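Local coordinates for DUF3299 domain-containing protein (Pseudomonas aeruginosa, PDB 4HSP), which is of unknown function but belongs to the DUF3299 family, placed in the OB clan, consistent with an OB-like beta-barrel, at residues V49-I63 / L111-V123. Numbering follows the deposited sequence.
Sequences VKALDGIEAKLPGYI and LYQPFWVEGTFKV. With SO4 (sulfate ion), chain B.
W116 lies between K58 and P60 of the neighbouring antiparallel strand. P60 CB presses on one face of the indole, 3.8 Å from the centroid of its six-membered ring, as a CH-pi contact. Over the opposite face runs the extended K58 chain, which leaves with CG anti to the backbone N (chi1 175°) and places NZ 5.0 Å from the centroid of the same ring as a cation-pi partner. The backbones pair closely: L59 with V117, G61 with F115 and A57 with G119 each exchange two hydrogen bonds, the straightest from V117 N to L59 O (179°). The tight packing continues past G61, where I63 CD1 sits over the F115 ring and P114 CB over one face of Y62. A water bridges I63 N to the carbonyls of L111 and Q113.

At the other end F121 is buried, its side chain packed among L52, I55 and A57, with L52 CB 3.6 Å from F121 CE2 and L52 O at the ring edge; V123 CG2 leans on L52 CB. G54 and I55 both face F121 in a G1 bulge, with F121 N bonded to I55 O at 2.7 Å. The solvent side is looser: D53 receives V123 N through the anti lone pair of OD1 (2.8 Å), whereas its salt bridge to K122 is long, and K122 NZ also pairs with E124. A sulfate, probably from the crystallisation liquor, accepts a bond from E56 N and another from R4.

The chain turns a corner at G119, and strand 55-68 pairs with both 115-118 and 120-122. Strand 132-144 borders these two on their other edge, while V117 packs on strands 73-80 and 98-102, and L59 and F121 on V98 of the latter. H26 of a second subunit meets W116 edge-to-face.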
loop_
_atom_site.group_PDB
_atom_site.type_symbol
_atom_site.label_atom_id
_atom_site.label_comp_id
_atom_site.label_asym_id
_atom_site.label_seq_id
_atom_site.Cartn_x
_atom_site.Cartn_y
_atom_site.Cartn_z
ATOM N N VAL A 49 -4.736 -12.192 31.008
ATOM C CA VAL A 49 -4.687 -11.391 32.244
ATOM C C VAL A 49 -6.119 -11.005 32.573
ATOM O O VAL A 49 -6.654 -10.057 31.990
ATOM C CB VAL A 49 -3.750 -10.157 32.133
ATOM C CG1 VAL A 49 -3.685 -9.380 33.444
ATOM C CG2 VAL A 49 -2.353 -10.567 31.681
ATOM N N LYS A 50 -6.741 -11.762 33.497
ATOM C CA LYS A 50 -8.131 -11.580 33.908
ATOM C C LYS A 50 -8.400 -10.230 34.611
ATOM O O LYS A 50 -9.548 -9.786 34.613
ATOM C CB LYS A 50 -8.561 -12.731 34.834
ATOM C CG LYS A 50 -8.656 -14.102 34.147
ATOM C CD LYS A 50 -9.037 -15.159 35.188
ATOM C CE LYS A 50 -9.061 -16.578 34.669
ATOM N NZ LYS A 50 -9.463 -17.532 35.741
ATOM N N ALA A 51 -7.361 -9.569 35.180
ATOM C CA ALA A 51 -7.516 -8.274 35.876
ATOM C C ALA A 51 -7.769 -7.109 34.902
ATOM O O ALA A 51 -8.015 -5.977 35.328
ATOM C CB ALA A 51 -6.286 -7.977 36.726
ATOM N N LEU A 52 -7.708 -7.389 33.608
ATOM C CA LEU A 52 -7.916 -6.389 32.577
ATOM C C LEU A 52 -9.391 -6.272 32.206
ATOM O O LEU A 52 -9.756 -5.318 31.529
ATOM C CB LEU A 52 -7.072 -6.738 31.317
ATOM C CG LEU A 52 -5.523 -6.675 31.450
ATOM C CD1 LEU A 52 -4.843 -7.034 30.148
ATOM C CD2 LEU A 52 -5.020 -5.307 31.964
ATOM N N ASP A 53 -10.233 -7.220 32.648
ATOM C CA ASP A 53 -11.643 -7.275 32.264
ATOM C C ASP A 53 -12.439 -6.087 32.754
ATOM O O ASP A 53 -12.483 -5.825 33.952
ATOM C CB ASP A 53 -12.314 -8.584 32.739
ATOM C CG ASP A 53 -13.672 -8.867 32.096
ATOM O OD1 ASP A 53 -13.736 -8.950 30.847
ATOM O OD2 ASP A 53 -14.663 -9.041 32.847
ATOM N N GLY A 54 -13.080 -5.397 31.815
ATOM C CA GLY A 54 -13.949 -4.258 32.100
ATOM C C GLY A 54 -13.294 -2.900 32.157
ATOM O O GLY A 54 -13.979 -1.910 32.384
ATOM N N ILE A 55 -11.979 -2.814 31.950
ATOM C CA ILE A 55 -11.318 -1.504 32.054
ATOM C C ILE A 55 -11.481 -0.693 30.748
ATOM O O ILE A 55 -11.827 -1.252 29.706
ATOM C CB ILE A 55 -9.806 -1.644 32.461
ATOM C CG1 ILE A 55 -8.928 -2.137 31.289
ATOM C CG2 ILE A 55 -9.609 -2.477 33.764
ATOM C CD1 ILE A 55 -7.498 -1.905 31.458
ATOM N N GLU A 56 -11.233 0.623 30.829
ATOM C CA GLU A 56 -11.162 1.536 29.688
ATOM C C GLU A 56 -9.690 1.525 29.310
ATOM O O GLU A 56 -8.860 1.953 30.104
ATOM C CB GLU A 56 -11.687 2.945 30.074
ATOM C CG GLU A 56 -12.469 3.678 28.991
ATOM C CD GLU A 56 -13.729 3.002 28.472
ATOM O OE1 GLU A 56 -14.403 2.287 29.253
ATOM O OE2 GLU A 56 -14.055 3.213 27.280
ATOM N N ALA A 57 -9.339 0.929 28.179
ATOM C CA ALA A 57 -7.920 0.778 27.804
ATOM C C ALA A 57 -7.565 1.459 26.485
ATOM O O ALA A 57 -8.445 1.843 25.727
ATOM C CB ALA A 57 -7.549 -0.699 27.738
ATOM N N LYS A 58 -6.264 1.615 26.235
ATOM C CA LYS A 58 -5.686 2.234 25.040
ATOM C C LYS A 58 -4.469 1.385 24.645
ATOM O O LYS A 58 -3.559 1.158 25.446
ATOM C CB LYS A 58 -5.330 3.693 25.356
ATOM C CG LYS A 58 -4.619 4.477 24.275
ATOM C CD LYS A 58 -3.995 5.709 24.924
ATOM C CE LYS A 58 -3.508 6.728 23.935
ATOM N NZ LYS A 58 -2.839 7.853 24.632
ATOM N N LEU A 59 -4.484 0.866 23.441
ATOM C CA LEU A 59 -3.411 -0.009 22.985
ATOM C C LEU A 59 -2.979 0.348 21.558
ATOM O O LEU A 59 -3.854 0.678 20.745
ATOM C CB LEU A 59 -3.977 -1.439 23.052
ATOM C CG LEU A 59 -3.082 -2.656 22.928
ATOM C CD1 LEU A 59 -1.954 -2.674 23.969
ATOM C CD2 LEU A 59 -3.939 -3.903 23.075
ATOM N N PRO A 60 -1.652 0.339 21.229
ATOM C CA PRO A 60 -1.246 0.623 19.832
ATOM C C PRO A 60 -1.171 -0.667 19.009
ATOM O O PRO A 60 -0.981 -1.756 19.559
ATOM C CB PRO A 60 0.132 1.252 20.010
ATOM C CG PRO A 60 0.691 0.531 21.235
ATOM C CD PRO A 60 -0.466 0.018 22.061
ATOM N N GLY A 61 -1.300 -0.557 17.700
ATOM C CA GLY A 61 -1.206 -1.742 16.857
ATOM C C GLY A 61 -1.604 -1.558 15.409
ATOM O O GLY A 61 -1.859 -0.443 14.964
ATOM N N TYR A 62 -1.610 -2.669 14.661
ATOM C CA TYR A 62 -1.967 -2.700 13.252
ATOM C C TYR A 62 -3.325 -3.355 13.087
ATOM O O TYR A 62 -3.712 -4.200 13.891
ATOM C CB TYR A 62 -0.861 -3.442 12.451
ATOM C CG TYR A 62 0.351 -2.561 12.244
ATOM C CD1 TYR A 62 0.416 -1.675 11.171
ATOM C CD2 TYR A 62 1.387 -2.527 13.183
ATOM C CE1 TYR A 62 1.519 -0.846 10.984
ATOM C CE2 TYR A 62 2.507 -1.714 12.995
ATOM C CZ TYR A 62 2.564 -0.871 11.892
ATOM O OH TYR A 62 3.619 -0.018 11.697
ATOM N N ILE A 63 -4.080 -2.920 12.075
ATOM C CA ILE A 63 -5.445 -3.397 11.845
ATOM C C ILE A 63 -5.528 -4.449 10.714
ATOM O O ILE A 63 -5.038 -4.203 9.610
ATOM C CB ILE A 63 -6.340 -2.189 11.551
ATOM C CG1 ILE A 63 -6.452 -1.284 12.811
ATOM C CG2 ILE A 63 -7.712 -2.627 10.990
ATOM C CD1 ILE A 63 -7.297 0.049 12.583
ATOM N N LEU A 111 -4.704 1.647 6.229
ATOM C CA LEU A 111 -4.383 0.557 7.160
ATOM C C LEU A 111 -2.918 0.101 7.090
ATOM O O LEU A 111 -2.572 -0.943 7.649
ATOM C CB LEU A 111 -5.302 -0.660 6.947
ATOM C CG LEU A 111 -6.820 -0.470 7.154
ATOM C CD1 LEU A 111 -7.554 -1.795 6.985
ATOM C CD2 LEU A 111 -7.141 0.126 8.514
ATOM N N TYR A 112 -2.059 0.892 6.447
ATOM C CA TYR A 112 -0.614 0.656 6.269
ATOM C C TYR A 112 0.135 1.187 7.490
ATOM O O TYR A 112 1.309 0.894 7.691
ATOM C CB TYR A 112 -0.124 1.372 4.971
ATOM C CG TYR A 112 -0.332 2.882 5.001
ATOM C CD1 TYR A 112 -1.576 3.442 4.714
ATOM C CD2 TYR A 112 0.687 3.741 5.416
ATOM C CE1 TYR A 112 -1.802 4.815 4.842
ATOM C CE2 TYR A 112 0.474 5.119 5.531
ATOM C CZ TYR A 112 -0.774 5.651 5.247
ATOM O OH TYR A 112 -0.999 7.006 5.337
ATOM N N GLN A 113 -0.542 2.020 8.281
ATOM C CA GLN A 113 0.027 2.685 9.455
ATOM C C GLN A 113 -0.512 2.077 10.739
ATOM O O GLN A 113 -1.594 1.458 10.706
ATOM C CB GLN A 113 -0.294 4.197 9.397
ATOM C CG GLN A 113 -1.741 4.553 9.690
ATOM C CD GLN A 113 -2.112 5.889 9.136
ATOM O OE1 GLN A 113 -1.564 6.930 9.501
ATOM N NE2 GLN A 113 -3.063 5.879 8.241
ATOM N N PRO A 114 0.208 2.256 11.885
ATOM C CA PRO A 114 -0.348 1.781 13.148
ATOM C C PRO A 114 -1.370 2.783 13.667
ATOM O O PRO A 114 -1.409 3.942 13.223
ATOM C CB PRO A 114 0.878 1.665 14.059
ATOM C CG PRO A 114 1.905 2.556 13.466
ATOM C CD PRO A 114 1.458 3.019 12.117
ATOM N N PHE A 115 -2.205 2.328 14.590
ATOM C CA PHE A 115 -3.235 3.130 15.237
ATOM C C PHE A 115 -3.220 2.971 16.734
ATOM O O PHE A 115 -2.649 2.020 17.238
ATOM C CB PHE A 115 -4.623 2.695 14.745
ATOM C CG PHE A 115 -4.927 3.046 13.317
ATOM C CD1 PHE A 115 -4.505 2.222 12.274
ATOM C CD2 PHE A 115 -5.661 4.181 13.008
ATOM C CE1 PHE A 115 -4.776 2.554 10.947
ATOM C CE2 PHE A 115 -5.925 4.514 11.679
ATOM C CZ PHE A 115 -5.479 3.697 10.660
ATOM N N TRP A 116 -3.865 3.912 17.434
ATOM C CA TRP A 116 -4.237 3.877 18.842
ATOM C C TRP A 116 -5.717 3.459 18.881
ATOM O O TRP A 116 -6.545 4.099 18.234
ATOM C CB TRP A 116 -4.039 5.248 19.549
ATOM C CG TRP A 116 -2.613 5.591 19.841
ATOM C CD1 TRP A 116 -1.839 6.519 19.203
ATOM C CD2 TRP A 116 -1.767 4.952 20.803
ATOM N NE1 TRP A 116 -0.546 6.457 19.668
ATOM C CE2 TRP A 116 -0.474 5.508 20.660
ATOM C CE3 TRP A 116 -1.972 3.953 21.772
ATOM C CZ2 TRP A 116 0.594 5.130 21.477
ATOM C CZ3 TRP A 116 -0.908 3.569 22.573
ATOM C CH2 TRP A 116 0.365 4.127 22.401
ATOM N N VAL A 117 -6.030 2.349 19.555
ATOM C CA VAL A 117 -7.416 1.904 19.739
ATOM C C VAL A 117 -7.773 2.085 21.241
ATOM O O VAL A 117 -7.176 1.432 22.097
ATOM C CB VAL A 117 -7.702 0.453 19.250
ATOM C CG1 VAL A 117 -9.149 0.079 19.533
ATOM C CG2 VAL A 117 -7.375 0.271 17.771
ATOM N N GLU A 118 -8.726 2.963 21.536
ATOM C CA GLU A 118 -9.246 3.232 22.883
ATOM C C GLU A 118 -10.651 2.713 22.994
ATOM O O GLU A 118 -11.442 2.914 22.071
ATOM C CB GLU A 118 -9.272 4.753 23.178
ATOM C CG GLU A 118 -7.950 5.471 22.963
ATOM C CD GLU A 118 -7.979 6.976 23.144
ATOM O OE1 GLU A 118 -8.875 7.470 23.866
ATOM O OE2 GLU A 118 -7.088 7.659 22.588
ATOM N N GLY A 119 -11.002 2.158 24.145
ATOM C CA GLY A 119 -12.370 1.702 24.391
ATOM C C GLY A 119 -12.518 0.765 25.564
ATOM O O GLY A 119 -11.573 0.565 26.309
ATOM N N THR A 120 -13.708 0.194 25.748
ATOM C CA THR A 120 -13.990 -0.761 26.826
ATOM C C THR A 120 -13.302 -2.072 26.466
ATOM O O THR A 120 -13.501 -2.610 25.369
ATOM C CB THR A 120 -15.512 -0.904 27.053
ATOM O OG1 THR A 120 -16.072 0.402 27.229
ATOM C CG2 THR A 120 -15.847 -1.793 28.255
ATOM N N PHE A 121 -12.480 -2.563 27.393
ATOM C CA PHE A 121 -11.656 -3.745 27.247
ATOM C C PHE A 121 -12.231 -4.916 28.023
ATOM O O PHE A 121 -12.414 -4.823 29.224
ATOM C CB PHE A 121 -10.231 -3.412 27.723
ATOM C CG PHE A 121 -9.167 -4.399 27.318
ATOM C CD1 PHE A 121 -8.603 -4.354 26.053
ATOM C CD2 PHE A 121 -8.725 -5.370 28.201
ATOM C CE1 PHE A 121 -7.590 -5.246 25.691
ATOM C CE2 PHE A 121 -7.743 -6.289 27.821
ATOM C CZ PHE A 121 -7.163 -6.204 26.582
ATOM N N LYS A 122 -12.447 -6.039 27.339
ATOM C CA LYS A 122 -13.017 -7.278 27.875
ATOM C C LYS A 122 -12.085 -8.470 27.702
ATOM O O LYS A 122 -11.480 -8.642 26.640
ATOM C CB LYS A 122 -14.331 -7.616 27.126
ATOM C CG LYS A 122 -15.617 -7.081 27.694
ATOM C CD LYS A 122 -16.780 -7.860 27.052
ATOM C CE LYS A 122 -17.454 -8.831 28.006
ATOM N NZ LYS A 122 -16.577 -9.973 28.396
ATOM N N VAL A 123 -12.067 -9.348 28.697
ATOM C CA VAL A 123 -11.315 -10.597 28.674
ATOM C C VAL A 123 -12.362 -11.662 28.347
ATOM O O VAL A 123 -13.029 -12.203 29.237
ATOM C CB VAL A 123 -10.522 -10.846 29.984
ATOM C CG1 VAL A 123 -9.770 -12.162 29.911
ATOM C CG2 VAL A 123 -9.553 -9.700 30.266
HETATM S S SO4 B . -11.711 1.609 34.752
HETATM O O1 SO4 B . -12.170 2.848 34.118
HETATM O O2 SO4 B . -10.688 1.074 33.873
HETATM O O3 SO4 B . -11.084 1.839 36.059
HETATM O O4 SO4 B . -12.849 0.693 34.883
HETATM O O HOH W 1 -3.032 -0.657 10.417
#